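Long-range contacts in 432aa long hypothetical deoxyribodipyrimidine photolyase (Sulfolobus tokodaii, PDB 2E0I), which probably repairs ultraviolet-damaged DNA by splitting cyclobutane pyrimidine dimers with light, and carries two FAD molecules, one of them implicated as a light-harvesting cofactor: residues M1-F7 against C26-V32; T289-I293 against P367-Q371; F317-K321 against F362-P367; V385-V391 against V404-P408. Residue numbers count along the deposited sequence, not the author numbering.

In the fold
Contact 1 stands apart from the other three. It lies in the N-terminal parallel sheet, and its centre is about 49 to 56 Å from theirs, on the opposite side of the chain's centre. Its Phe7 touches a bound FAD. Contacts 2, 3 and 4 lie together in the helical FAD-binding region. Contacts 2 and 3 share Pro367, have centres about 11 Å apart and meet where Tyr291 CE1 lies 3.6 Å from Phe318 CZ. Contact 4 joins contact 2 through Leu388 and Tyr407, which both pack on Pro292. Contacts 3 and 4 do not touch. The side chain of Phe317 in contact 3 lies about 8 Å from an FAD, and that of Ile293 in contact 2 about 13 Å.

Contact 1: residues M1-F7 against C26-V32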
loop_
_atom_site.group_PDB
_atom_site.type_symbol
_atom_site.label_atom_id
_atom_site.label_comp_id
_atom_site.label_asym_id
_atom_site.label_seq_id
_atom_site.Cartn_x
_atom_site.Cartn_y
_atom_site.Cartn_z
ATOM N N MET A 1 -20.446 29.367 -1.432
ATOM C CA MET A 1 -21.200 28.369 -2.243
ATOM C C MET A 1 -21.552 27.159 -1.399
ATOM O O MET A 1 -21.095 27.019 -0.262
ATOM C CB MET A 1 -20.349 27.873 -3.405
ATOM C CG MET A 1 -19.524 28.926 -4.090
ATOM S SD MET A 1 -18.427 28.144 -5.299
ATOM C CE MET A 1 -16.881 27.974 -4.329
ATOM N N ASP A 2 -22.378 26.287 -1.966
ATOM C CA ASP A 2 -22.753 25.043 -1.308
ATOM C C ASP A 2 -22.000 23.994 -2.102
ATOM O O ASP A 2 -22.401 23.649 -3.217
ATOM C CB ASP A 2 -24.257 24.772 -1.401
ATOM C CG ASP A 2 -25.036 25.364 -0.234
ATOM O OD1 ASP A 2 -24.466 25.501 0.881
ATOM O OD2 ASP A 2 -26.231 25.676 -0.430
ATOM N N CYS A 3 -20.902 23.495 -1.548
ATOM C CA CYS A 3 -20.132 22.510 -2.274
ATOM C C CYS A 3 -19.901 21.190 -1.547
ATOM O O CYS A 3 -20.214 21.052 -0.361
ATOM C CB CYS A 3 -18.810 23.132 -2.729
ATOM S SG CYS A 3 -17.540 23.403 -1.456
ATOM N N ILE A 4 -19.365 20.221 -2.289
ATOM C CA ILE A 4 -19.099 18.869 -1.790
ATOM C C ILE A 4 -17.628 18.450 -1.811
ATOM O O ILE A 4 -16.888 18.752 -2.751
ATOM C CB ILE A 4 -19.888 17.821 -2.624
ATOM C CG1 ILE A 4 -21.362 17.851 -2.230
ATOM C CG2 ILE A 4 -19.302 16.427 -2.452
ATOM C CD1 ILE A 4 -22.184 16.807 -2.946
ATOM N N PHE A 5 -17.204 17.759 -0.763
ATOM C CA PHE A 5 -15.848 17.252 -0.723
ATOM C C PHE A 5 -15.954 15.745 -0.669
ATOM O O PHE A 5 -16.656 15.198 0.192
ATOM C CB PHE A 5 -15.073 17.703 0.501
ATOM C CG PHE A 5 -13.702 17.104 0.560
ATOM C CD1 PHE A 5 -12.698 17.548 -0.311
ATOM C CD2 PHE A 5 -13.441 16.018 1.391
ATOM C CE1 PHE A 5 -11.453 16.910 -0.363
ATOM C CE2 PHE A 5 -12.202 15.369 1.352
ATOM C CZ PHE A 5 -11.206 15.817 0.469
ATOM N N ILE A 6 -15.251 15.073 -1.580
ATOM C CA ILE A 6 -15.291 13.618 -1.633
ATOM C C ILE A 6 -14.019 12.977 -1.097
ATOM O O ILE A 6 -12.939 13.146 -1.676
ATOM C CB ILE A 6 -15.507 13.093 -3.092
ATOM C CG1 ILE A 6 -16.812 13.646 -3.681
ATOM C CG2 ILE A 6 -15.545 11.564 -3.101
ATOM C CD1 ILE A 6 -17.005 13.273 -5.140
ATOM N N PHE A 7 -14.148 12.247 0.009
ATOM C CA PHE A 7 -13.014 11.539 0.595
ATOM C C PHE A 7 -12.790 10.294 -0.241
ATOM O O PHE A 7 -13.717 9.766 -0.849
ATOM C CB PHE A 7 -13.323 11.097 2.021
ATOM C CG PHE A 7 -13.423 12.215 2.995
ATOM C CD1 PHE A 7 -12.305 12.637 3.696
ATOM C CD2 PHE A 7 -14.640 12.846 3.221
ATOM C CE1 PHE A 7 -12.389 13.672 4.616
ATOM C CE2 PHE A 7 -14.744 13.888 4.143
ATOM C CZ PHE A 7 -13.609 14.303 4.844
ATOM N N CYS A 26 -16.014 27.681 0.204
ATOM C CA CYS A 26 -17.480 27.598 0.179
ATOM C C CYS A 26 -18.058 27.886 1.556
ATOM O O CYS A 26 -17.337 27.885 2.557
ATOM C CB CYS A 26 -17.975 26.212 -0.277
ATOM S SG CYS A 26 -17.020 25.385 -1.597
ATOM N N ASP A 27 -19.364 28.123 1.603
ATOM C CA ASP A 27 -20.038 28.408 2.860
ATOM C C ASP A 27 -20.270 27.133 3.649
ATOM O O ASP A 27 -19.953 27.055 4.838
ATOM C CB ASP A 27 -21.376 29.099 2.605
ATOM C CG ASP A 27 -21.216 30.419 1.872
ATOM O OD1 ASP A 27 -20.428 31.269 2.352
ATOM O OD2 ASP A 27 -21.877 30.601 0.822
ATOM N N ARG A 28 -20.834 26.138 2.979
ATOM C CA ARG A 28 -21.100 24.857 3.613
ATOM C C ARG A 28 -20.405 23.759 2.795
ATOM O O ARG A 28 -20.286 23.852 1.571
ATOM C CB ARG A 28 -22.613 24.610 3.682
ATOM C CG ARG A 28 -23.418 25.866 3.981
ATOM C CD ARG A 28 -24.923 25.612 4.062
ATOM N NE ARG A 28 -25.331 24.998 5.334
ATOM C CZ ARG A 28 -26.598 24.757 5.692
ATOM N NH1 ARG A 28 -27.605 25.077 4.877
ATOM N NH2 ARG A 28 -26.866 24.190 6.869
ATOM N N VAL A 29 -19.922 22.733 3.479
ATOM C CA VAL A 29 -19.261 21.636 2.806
ATOM C C VAL A 29 -19.846 20.309 3.271
ATOM O O VAL A 29 -19.871 20.004 4.467
ATOM C CB VAL A 29 -17.748 21.637 3.084
ATOM C CG1 VAL A 29 -17.123 20.356 2.566
ATOM C CG2 VAL A 29 -17.106 22.832 2.428
ATOM N N ILE A 30 -20.325 19.519 2.323
ATOM C CA ILE A 30 -20.886 18.223 2.660
ATOM C C ILE A 30 -19.822 17.141 2.470
ATOM O O ILE A 30 -19.370 16.890 1.353
ATOM C CB ILE A 30 -22.106 17.904 1.780
ATOM C CG1 ILE A 30 -23.170 18.986 1.968
ATOM C CG2 ILE A 30 -22.670 16.549 2.153
ATOM C CD1 ILE A 30 -24.420 18.762 1.167
ATOM N N PRO A 31 -19.397 16.498 3.571
ATOM C CA PRO A 31 -18.379 15.443 3.504
ATOM C C PRO A 31 -18.978 14.159 2.940
ATOM O O PRO A 31 -19.910 13.589 3.502
ATOM C CB PRO A 31 -17.924 15.313 4.954
ATOM C CG PRO A 31 -19.187 15.610 5.718
ATOM C CD PRO A 31 -19.803 16.766 4.965
ATOM N N VAL A 32 -18.425 13.701 1.827
ATOM C CA VAL A 32 -18.942 12.522 1.157
ATOM C C VAL A 32 -17.939 11.405 0.939
ATOM O O VAL A 32 -16.753 11.653 0.762
ATOM C CB VAL A 32 -19.504 12.923 -0.239
ATOM C CG1 VAL A 32 -19.655 11.708 -1.137
ATOM C CG2 VAL A 32 -20.836 13.626 -0.080
#
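Val32, Cys26 and Met1 have the most surface covered here. Val32 ends the run of backbone bonds: its N donates to Phe5 O (2.8 Å) and its O accepts from Phe7 N (2.8 Å). Its CG2 lies 4.0 Å from Ile4 CG2. Cys26, just after helix 17-25, forms a disulfide with Cys3 (SG to SG 2.1 Å). This ties the end of the helix to the first strand. Strands 2-7 and 28-35 are parallel neighbours, in register Cys3-Val29 and Phe5-Pro31; the axes of 2-7 and 28-32 approach to 4.7 Å at 28°. With helix 17-25 they form a beta-alpha-beta unit of the Rossmann-like N-terminal domain of photolyases. Between these ends the bonds alternate in the parallel pattern: Cys3 N to Arg28 O and Ile30 N to Cys3 O, then Phe5 N to Ile30 O. At the open end, Met1 N makes a salt bridge with Asp27 OD2 (2.9 Å), and Met1 O accepts from Asp27 N (2.8 Å). Strand 92-96 flanks strand 2-7, and its Tyr94 touches Met1, Cys3 and Cys26.

Contact 2: residues T289-I293 against P367-Q371; sequences TGYPI and PWKQQ
Residues 289-291 are a loop, extended at Thr289 and Tyr291 but bent at Gly290 (psi near 0°). Tyr291 is the N-cap of helix 292-304, and the chain turns helical at Pro292. Segment 367-371 starts helix 367-374, with Gln371 N bonded to Pro367 O (2.8 Å). The CA atoms of Ile293 and Gln371 are 5.5 Å apart, those of Tyr291 and Pro367 7.3 Å. First, Pro367 CB lies 3.4 Å from Tyr291 CD2. Trp368 (chi1 m, chi2 98°) lays its six-membered ring beside the Tyr291 ring (chi1 m, chi2 59°). The planes are 30° apart and the centroids 4.8 Å; the rings are slid apart and barely overlap. Trp368 CZ3 also reaches Pro292 CD at 3.7 Å. Gln371 has chi1 and chi2 both t, which extends it toward the first turn of helix 292-304. Its OE1 accepts from Ile293 N at 2.9 Å. Its NE2 bonds to Ile396 O and His397 ND1, while Tyr291 OH bonds to Val412 O. Two helix starts thus meet in the helical FAD-binding region. One buried amide satisfies a first-turn backbone NH, where no earlier residue of that helix can do so; the rest is apolar and aromatic.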
loop_
_atom_site.group_PDB
_atom_site.type_symbol
_atom_site.label_atom_id
_atom_site.label_comp_id
_atom_site.label_asym_id
_atom_site.label_seq_id
_atom_site.Cartn_x
_atom_site.Cartn_y
_atom_site.Cartn_z
ATOM N N THR A 289 6.726 -23.776 1.536
ATOM C CA THR A 289 7.926 -23.867 0.734
ATOM C C THR A 289 8.874 -24.528 1.729
ATOM O O THR A 289 8.542 -24.631 2.907
ATOM C CB THR A 289 8.445 -22.471 0.362
ATOM O OG1 THR A 289 9.366 -22.589 -0.719
ATOM C CG2 THR A 289 9.175 -21.825 1.530
ATOM N N GLY A 290 10.046 -24.974 1.310
ATOM C CA GLY A 290 10.906 -25.609 2.299
ATOM C C GLY A 290 11.786 -24.705 3.148
ATOM O O GLY A 290 12.524 -25.186 4.000
ATOM N N TYR A 291 11.693 -23.401 2.922
ATOM C CA TYR A 291 12.509 -22.415 3.619
ATOM C C TYR A 291 11.791 -21.693 4.752
ATOM O O TYR A 291 10.880 -20.901 4.517
ATOM C CB TYR A 291 13.001 -21.381 2.615
ATOM C CG TYR A 291 13.722 -21.977 1.436
ATOM C CD1 TYR A 291 13.095 -22.904 0.600
ATOM C CD2 TYR A 291 15.038 -21.633 1.162
ATOM C CE1 TYR A 291 13.763 -23.471 -0.478
ATOM C CE2 TYR A 291 15.717 -22.195 0.086
ATOM C CZ TYR A 291 15.071 -23.114 -0.726
ATOM O OH TYR A 291 15.736 -23.680 -1.785
ATOM N N PRO A 292 12.220 -21.934 6.000
ATOM C CA PRO A 292 11.646 -21.334 7.211
ATOM C C PRO A 292 11.313 -19.837 7.176
ATOM O O PRO A 292 10.192 -19.444 7.494
ATOM C CB PRO A 292 12.679 -21.691 8.279
ATOM C CG PRO A 292 13.074 -23.066 7.849
ATOM C CD PRO A 292 13.287 -22.884 6.354
ATOM N N ILE A 293 12.278 -19.005 6.795
ATOM C CA ILE A 293 12.046 -17.566 6.757
ATOM C C ILE A 293 10.972 -17.169 5.748
ATOM O O ILE A 293 10.193 -16.250 6.004
ATOM C CB ILE A 293 13.331 -16.790 6.431
ATOM C CG1 ILE A 293 13.116 -15.309 6.723
ATOM C CG2 ILE A 293 13.708 -16.968 4.967
ATOM C CD1 ILE A 293 12.684 -15.046 8.139
ATOM N N PRO A 367 18.685 -17.364 0.662
ATOM C CA PRO A 367 17.645 -17.655 1.647
ATOM C C PRO A 367 18.180 -18.029 3.015
ATOM O O PRO A 367 17.804 -17.436 4.017
ATOM C CB PRO A 367 16.880 -18.799 1.003
ATOM C CG PRO A 367 16.976 -18.471 -0.447
ATOM C CD PRO A 367 18.422 -18.071 -0.603
ATOM N N TRP A 368 19.068 -19.010 3.057
ATOM C CA TRP A 368 19.613 -19.470 4.321
ATOM C C TRP A 368 20.495 -18.447 5.014
ATOM O O TRP A 368 20.420 -18.286 6.228
ATOM C CB TRP A 368 20.364 -20.778 4.101
ATOM C CG TRP A 368 19.527 -21.754 3.361
ATOM C CD1 TRP A 368 19.568 -22.010 2.027
ATOM C CD2 TRP A 368 18.427 -22.518 3.887
ATOM N NE1 TRP A 368 18.560 -22.879 1.681
ATOM C CE2 TRP A 368 17.843 -23.208 2.801
ATOM C CE3 TRP A 368 17.877 -22.683 5.169
ATOM C CZ2 TRP A 368 16.733 -24.050 2.952
ATOM C CZ3 TRP A 368 16.770 -23.523 5.322
ATOM C CH2 TRP A 368 16.211 -24.194 4.216
ATOM N N LYS A 369 21.329 -17.756 4.251
ATOM C CA LYS A 369 22.194 -16.745 4.837
ATOM C C LYS A 369 21.336 -15.630 5.412
ATOM O O LYS A 369 21.522 -15.197 6.551
ATOM C CB LYS A 369 23.153 -16.182 3.782
ATOM C CG LYS A 369 24.505 -16.865 3.782
ATOM C CD LYS A 369 25.397 -16.387 2.653
ATOM C CE LYS A 369 26.856 -16.763 2.927
ATOM N NZ LYS A 369 27.022 -18.189 3.372
ATOM N N GLN A 370 20.382 -15.186 4.607
ATOM C CA GLN A 370 19.461 -14.127 4.977
ATOM C C GLN A 370 18.691 -14.525 6.237
ATOM O O GLN A 370 18.635 -13.778 7.216
ATOM C CB GLN A 370 18.488 -13.891 3.818
ATOM C CG GLN A 370 17.988 -12.471 3.695
ATOM C CD GLN A 370 19.050 -11.541 3.173
ATOM O OE1 GLN A 370 18.851 -10.330 3.091
ATOM N NE2 GLN A 370 20.191 -12.105 2.812
ATOM N N GLN A 371 18.097 -15.713 6.194
ATOM C CA GLN A 371 17.325 -16.247 7.307
ATOM C C GLN A 371 18.116 -16.223 8.606
ATOM O O GLN A 371 17.600 -15.833 9.657
ATOM C CB GLN A 371 16.904 -17.689 7.008
ATOM C CG GLN A 371 16.228 -18.386 8.174
ATOM C CD GLN A 371 15.811 -19.806 7.851
ATOM O OE1 GLN A 371 14.994 -20.039 6.965
ATOM N NE2 GLN A 371 16.373 -20.766 8.575
#

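Contact 3: residues F317-K321 against F362-P367; sequences FFLVK and FRVFNP
Phe317 (chi1 t, chi2 78°) lays its ring against the backbone of Val364 and Phe365 and has the largest buried area here. Its CZ lies 3.4 Å from Val364 CG2, and its CE2 lies 3.2 Å from Phe365 O. Phe365 (chi1 m) points its ring edge at the Phe317 face in a T-shaped pair, with centroids 5.5 Å apart and planes at 75°. Phe365 CB adds a CH-pi contact over that face, 4.3 Å from the Phe317 centroid. Segment 317-321 is helical, with a wider pi-type turn at 318-321 and Lys321 N bonded to Phe317 O (2.8 Å). Segment 362-367 is extended up to Asn366, the N-cap of helix 367-374, whose OD1 bonds Lys369 N; Pro367 begins the helix. The nearest CA pairs are Phe317-Val364 at 7.6 Å and Phe318-Pro367 at 8.1 Å. Lys321 has chi1 m, then chi2 to chi4 all t. Its NZ donates to Arg363 O (2.8 Å) and bonds Ser355 OG. The same NZ stands over the Phe362 face in a cation-pi contact, 4.0 Å from the centroid and 5° off the normal. Phe318 (chi1 t) meets Pro367 at its ring edge, CD1 to CG 4.5 Å. Helix 414-427 packs on this loop through Val418 and Lys422. The contact joins helix 309-322 to the loop between helices 343-353 and 367-374, within the all-helical FAD-binding domain typical of photolyases.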
loop_
_atom_site.group_PDB
_atom_site.type_symbol
_atom_site.label_atom_id
_atom_site.label_comp_id
_atom_site.label_asym_id
_atom_site.label_seq_id
_atom_site.Cartn_x
_atom_site.Cartn_y
_atom_site.Cartn_z
ATOM N N PHE A 317 11.402 -12.061 -3.758
ATOM C CA PHE A 317 12.575 -12.562 -4.459
ATOM C C PHE A 317 12.383 -14.044 -4.761
ATOM O O PHE A 317 12.492 -14.479 -5.903
ATOM C CB PHE A 317 13.823 -12.371 -3.585
ATOM C CG PHE A 317 15.021 -13.171 -4.039
ATOM C CD1 PHE A 317 15.799 -12.747 -5.120
ATOM C CD2 PHE A 317 15.368 -14.365 -3.393
ATOM C CE1 PHE A 317 16.909 -13.500 -5.555
ATOM C CE2 PHE A 317 16.474 -15.126 -3.819
ATOM C CZ PHE A 317 17.245 -14.688 -4.904
ATOM N N PHE A 318 12.086 -14.809 -3.716
ATOM C CA PHE A 318 11.893 -16.243 -3.812
ATOM C C PHE A 318 10.868 -16.670 -4.866
ATOM O O PHE A 318 11.072 -17.659 -5.584
ATOM C CB PHE A 318 11.477 -16.792 -2.450
ATOM C CG PHE A 318 11.579 -18.285 -2.348
ATOM C CD1 PHE A 318 12.790 -18.887 -2.022
ATOM C CD2 PHE A 318 10.472 -19.094 -2.603
ATOM C CE1 PHE A 318 12.894 -20.265 -1.951
ATOM C CE2 PHE A 318 10.570 -20.475 -2.534
ATOM C CZ PHE A 318 11.777 -21.059 -2.208
ATOM N N LEU A 319 9.764 -15.942 -4.967
ATOM C CA LEU A 319 8.751 -16.312 -5.942
ATOM C C LEU A 319 9.203 -16.044 -7.372
ATOM O O LEU A 319 8.946 -16.838 -8.275
ATOM C CB LEU A 319 7.447 -15.558 -5.685
ATOM C CG LEU A 319 6.351 -15.804 -6.729
ATOM C CD1 LEU A 319 5.831 -17.223 -6.594
ATOM C CD2 LEU A 319 5.221 -14.798 -6.556
ATOM N N VAL A 320 9.890 -14.934 -7.582
ATOM C CA VAL A 320 10.294 -14.595 -8.925
ATOM C C VAL A 320 11.592 -15.224 -9.402
ATOM O O VAL A 320 11.626 -15.877 -10.446
ATOM C CB VAL A 320 10.389 -13.069 -9.088
ATOM C CG1 VAL A 320 10.739 -12.726 -10.518
ATOM C CG2 VAL A 320 9.069 -12.422 -8.691
ATOM N N LYS A 321 12.659 -15.032 -8.634
ATOM C CA LYS A 321 13.969 -15.542 -9.016
ATOM C C LYS A 321 14.341 -16.941 -8.561
ATOM O O LYS A 321 15.443 -17.399 -8.830
ATOM C CB LYS A 321 15.043 -14.538 -8.586
ATOM C CG LYS A 321 14.959 -13.262 -9.402
ATOM C CD LYS A 321 15.977 -12.226 -8.995
ATOM C CE LYS A 321 15.846 -10.981 -9.867
ATOM N NZ LYS A 321 16.773 -9.887 -9.436
ATOM N N PHE A 362 20.978 -7.398 -11.475
ATOM C CA PHE A 362 20.259 -8.630 -11.172
ATOM C C PHE A 362 20.622 -9.039 -9.750
ATOM O O PHE A 362 21.568 -9.789 -9.518
ATOM C CB PHE A 362 20.629 -9.737 -12.157
ATOM C CG PHE A 362 19.812 -10.990 -11.993
ATOM C CD1 PHE A 362 20.120 -11.913 -11.000
ATOM C CD2 PHE A 362 18.723 -11.239 -12.822
ATOM C CE1 PHE A 362 19.359 -13.064 -10.837
ATOM C CE2 PHE A 362 17.953 -12.385 -12.670
ATOM C CZ PHE A 362 18.271 -13.300 -11.676
ATOM N N ARG A 363 19.853 -8.527 -8.799
ATOM C CA ARG A 363 20.079 -8.790 -7.389
ATOM C C ARG A 363 19.603 -10.165 -6.940
ATOM O O ARG A 363 18.538 -10.627 -7.345
ATOM C CB ARG A 363 19.392 -7.703 -6.570
ATOM C CG ARG A 363 19.714 -7.731 -5.100
ATOM C CD ARG A 363 19.512 -6.351 -4.522
ATOM N NE ARG A 363 20.094 -5.345 -5.409
ATOM C CZ ARG A 363 20.454 -4.120 -5.035
ATOM N NH1 ARG A 363 20.296 -3.730 -3.774
ATOM N NH2 ARG A 363 20.982 -3.289 -5.925
ATOM N N VAL A 364 20.404 -10.814 -6.100
ATOM C CA VAL A 364 20.069 -12.134 -5.582
ATOM C C VAL A 364 20.374 -12.246 -4.088
ATOM O O VAL A 364 21.335 -11.665 -3.602
ATOM C CB VAL A 364 20.837 -13.239 -6.332
ATOM C CG1 VAL A 364 22.311 -12.998 -6.234
ATOM C CG2 VAL A 364 20.499 -14.589 -5.744
ATOM N N PHE A 365 19.541 -12.991 -3.366
ATOM C CA PHE A 365 19.715 -13.184 -1.929
ATOM C C PHE A 365 19.841 -14.664 -1.606
ATOM O O PHE A 365 19.260 -15.511 -2.282
ATOM C CB PHE A 365 18.515 -12.634 -1.155
ATOM C CG PHE A 365 18.321 -11.159 -1.300
ATOM C CD1 PHE A 365 19.256 -10.268 -0.783
ATOM C CD2 PHE A 365 17.198 -10.655 -1.955
ATOM C CE1 PHE A 365 19.077 -8.892 -0.913
ATOM C CE2 PHE A 365 17.007 -9.282 -2.094
ATOM C CZ PHE A 365 17.949 -8.397 -1.572
ATOM N N ASN A 366 20.602 -14.975 -0.566
ATOM C CA ASN A 366 20.758 -16.354 -0.147
ATOM C C ASN A 366 19.735 -16.595 0.958
ATOM O O ASN A 366 19.877 -16.094 2.072
ATOM C CB ASN A 366 22.158 -16.595 0.396
ATOM C CG ASN A 366 22.403 -18.046 0.714
ATOM O OD1 ASN A 366 21.560 -18.715 1.325
ATOM N ND2 ASN A 366 23.561 -18.548 0.306
ATOM N N PRO A 367 18.685 -17.364 0.662
ATOM C CA PRO A 367 17.645 -17.655 1.647
ATOM C C PRO A 367 18.180 -18.029 3.015
ATOM O O PRO A 367 17.804 -17.436 4.017
ATOM C CB PRO A 367 16.880 -18.799 1.003
ATOM C CG PRO A 367 16.976 -18.471 -0.447
ATOM C CD PRO A 367 18.422 -18.071 -0.603
#

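Contact 4: residues V385-V391 against V404-P408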
loop_
_atom_site.group_PDB
_atom_site.type_symbol
_atom_site.label_atom_id
_atom_site.label_comp_id
_atom_site.label_asym_id
_atom_site.label_seq_id
_atom_site.Cartn_x
_atom_site.Cartn_y
_atom_site.Cartn_z
ATOM N N VAL A 385 5.718 -20.381 12.137
ATOM C CA VAL A 385 5.723 -21.714 11.548
ATOM C C VAL A 385 5.480 -22.725 12.656
ATOM O O VAL A 385 6.403 -23.127 13.360
ATOM C CB VAL A 385 7.055 -22.028 10.858
ATOM C CG1 VAL A 385 7.003 -23.415 10.246
ATOM C CG2 VAL A 385 7.338 -20.992 9.796
ATOM N N GLU A 386 4.223 -23.125 12.795
ATOM C CA GLU A 386 3.785 -24.077 13.815
ATOM C C GLU A 386 4.721 -25.261 14.077
ATOM O O GLU A 386 5.182 -25.467 15.200
ATOM C CB GLU A 386 2.405 -24.616 13.438
ATOM C CG GLU A 386 1.584 -25.099 14.615
ATOM C CD GLU A 386 1.239 -23.971 15.586
ATOM O OE1 GLU A 386 0.482 -24.228 16.553
ATOM O OE2 GLU A 386 1.727 -22.831 15.383
ATOM N N GLU A 387 4.980 -26.041 13.036
ATOM C CA GLU A 387 5.837 -27.216 13.133
ATOM C C GLU A 387 7.262 -26.996 13.683
ATOM O O GLU A 387 7.782 -27.835 14.418
ATOM C CB GLU A 387 5.895 -27.912 11.764
ATOM C CG GLU A 387 5.888 -26.964 10.541
ATOM C CD GLU A 387 4.479 -26.590 10.035
ATOM O OE1 GLU A 387 3.651 -26.110 10.840
ATOM O OE2 GLU A 387 4.206 -26.764 8.824
ATOM N N LEU A 388 7.896 -25.879 13.350
ATOM C CA LEU A 388 9.246 -25.640 13.838
ATOM C C LEU A 388 9.232 -24.981 15.205
ATOM O O LEU A 388 10.269 -24.555 15.705
ATOM C CB LEU A 388 10.005 -24.749 12.862
ATOM C CG LEU A 388 9.995 -25.185 11.399
ATOM C CD1 LEU A 388 10.944 -24.303 10.614
ATOM C CD2 LEU A 388 10.405 -26.641 11.286
ATOM N N LYS A 389 8.054 -24.902 15.810
ATOM C CA LYS A 389 7.906 -24.264 17.110
ATOM C C LYS A 389 8.878 -24.724 18.192
ATOM O O LYS A 389 9.246 -23.938 19.068
ATOM C CB LYS A 389 6.468 -24.431 17.618
ATOM C CG LYS A 389 6.237 -23.883 19.020
ATOM C CD LYS A 389 6.741 -22.447 19.133
ATOM C CE LYS A 389 6.760 -21.959 20.577
ATOM N NZ LYS A 389 5.385 -21.855 21.142
ATOM N N ASP A 390 9.301 -25.985 18.143
ATOM C CA ASP A 390 10.213 -26.494 19.168
ATOM C C ASP A 390 11.580 -26.935 18.674
ATOM O O ASP A 390 12.427 -27.340 19.465
ATOM C CB ASP A 390 9.550 -27.636 19.938
ATOM C CG ASP A 390 8.237 -27.214 20.579
ATOM O OD1 ASP A 390 7.237 -27.066 19.844
ATOM O OD2 ASP A 390 8.206 -27.011 21.813
ATOM N N VAL A 391 11.794 -26.856 17.367
ATOM C CA VAL A 391 13.081 -27.225 16.799
ATOM C C VAL A 391 14.071 -26.130 17.196
ATOM O O VAL A 391 13.780 -24.946 17.062
ATOM C CB VAL A 391 13.006 -27.308 15.258
ATOM C CG1 VAL A 391 14.343 -27.760 14.687
ATOM C CG2 VAL A 391 11.901 -28.257 14.846
ATOM N N VAL A 404 12.391 -32.325 9.699
ATOM C CA VAL A 404 11.509 -32.402 10.850
ATOM C C VAL A 404 10.099 -32.801 10.415
ATOM O O VAL A 404 9.684 -32.524 9.290
ATOM C CB VAL A 404 11.464 -31.061 11.583
ATOM C CG1 VAL A 404 12.886 -30.572 11.836
ATOM C CG2 VAL A 404 10.696 -30.052 10.767
ATOM N N PRO A 405 9.343 -33.455 11.308
ATOM C CA PRO A 405 7.979 -33.898 11.011
ATOM C C PRO A 405 7.005 -32.768 10.727
ATOM O O PRO A 405 7.011 -31.744 11.410
ATOM C CB PRO A 405 7.596 -34.671 12.264
ATOM C CG PRO A 405 8.294 -33.894 13.336
ATOM C CD PRO A 405 9.665 -33.683 12.729
ATOM N N GLY A 406 6.168 -32.964 9.716
ATOM C CA GLY A 406 5.172 -31.964 9.378
ATOM C C GLY A 406 5.662 -30.753 8.613
ATOM O O GLY A 406 4.860 -29.935 8.171
ATOM N N TYR A 407 6.972 -30.621 8.453
ATOM C CA TYR A 407 7.507 -29.486 7.721
ATOM C C TYR A 407 8.152 -29.965 6.434
ATOM O O TYR A 407 9.160 -30.656 6.456
ATOM C CB TYR A 407 8.530 -28.735 8.568
ATOM C CG TYR A 407 9.033 -27.473 7.919
ATOM C CD1 TYR A 407 8.178 -26.405 7.674
ATOM C CD2 TYR A 407 10.360 -27.348 7.552
ATOM C CE1 TYR A 407 8.640 -25.241 7.081
ATOM C CE2 TYR A 407 10.835 -26.194 6.957
ATOM C CZ TYR A 407 9.974 -25.144 6.723
ATOM O OH TYR A 407 10.462 -24.004 6.129
ATOM N N PRO A 408 7.576 -29.587 5.290
ATOM C CA PRO A 408 8.110 -29.995 3.993
ATOM C C PRO A 408 9.549 -29.565 3.847
ATOM O O PRO A 408 9.939 -28.507 4.340
ATOM C CB PRO A 408 7.206 -29.271 3.010
ATOM C CG PRO A 408 6.924 -28.004 3.728
ATOM C CD PRO A 408 6.599 -28.499 5.119
#
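Neither segment is a regular helix or strand. Segment 385-391 leaves helix 379-384 at Val385 and coils through tight turns, with Lys389 N bonded to Glu386 O (3.0 Å) and Val391 N to Leu388 O (3.2 Å). Segment 404-408 holds a type II beta turn from Val404 to Tyr407, closed by a weak bond from Tyr407 N to Val404 O (3.4 Å). Gly406 sits in it with positive phi. The closest CA pair is Glu387 and Gly406, 6.1 Å apart. These loops flank helix 393-396 in the helical FAD-binding region, before the final helix 414-427, and no hydrogen bond links them directly. Leu388 CD2 lies over the Tyr407 ring, 4.1 Å from its centroid, in a CH-pi contact, and is 3.5 Å from Val404 CG2. Val391 CG2 adds Val404 CG1 at 3.9 Å. Val385 CG1 reaches Tyr407 CE1 at 4.0 Å. Glu387 packs its CG 3.7 Å from Tyr407 CD1, while its carboxylate forms salt bridges with Arg288 and Arg299. Tyr407 OH bonds to Asp295.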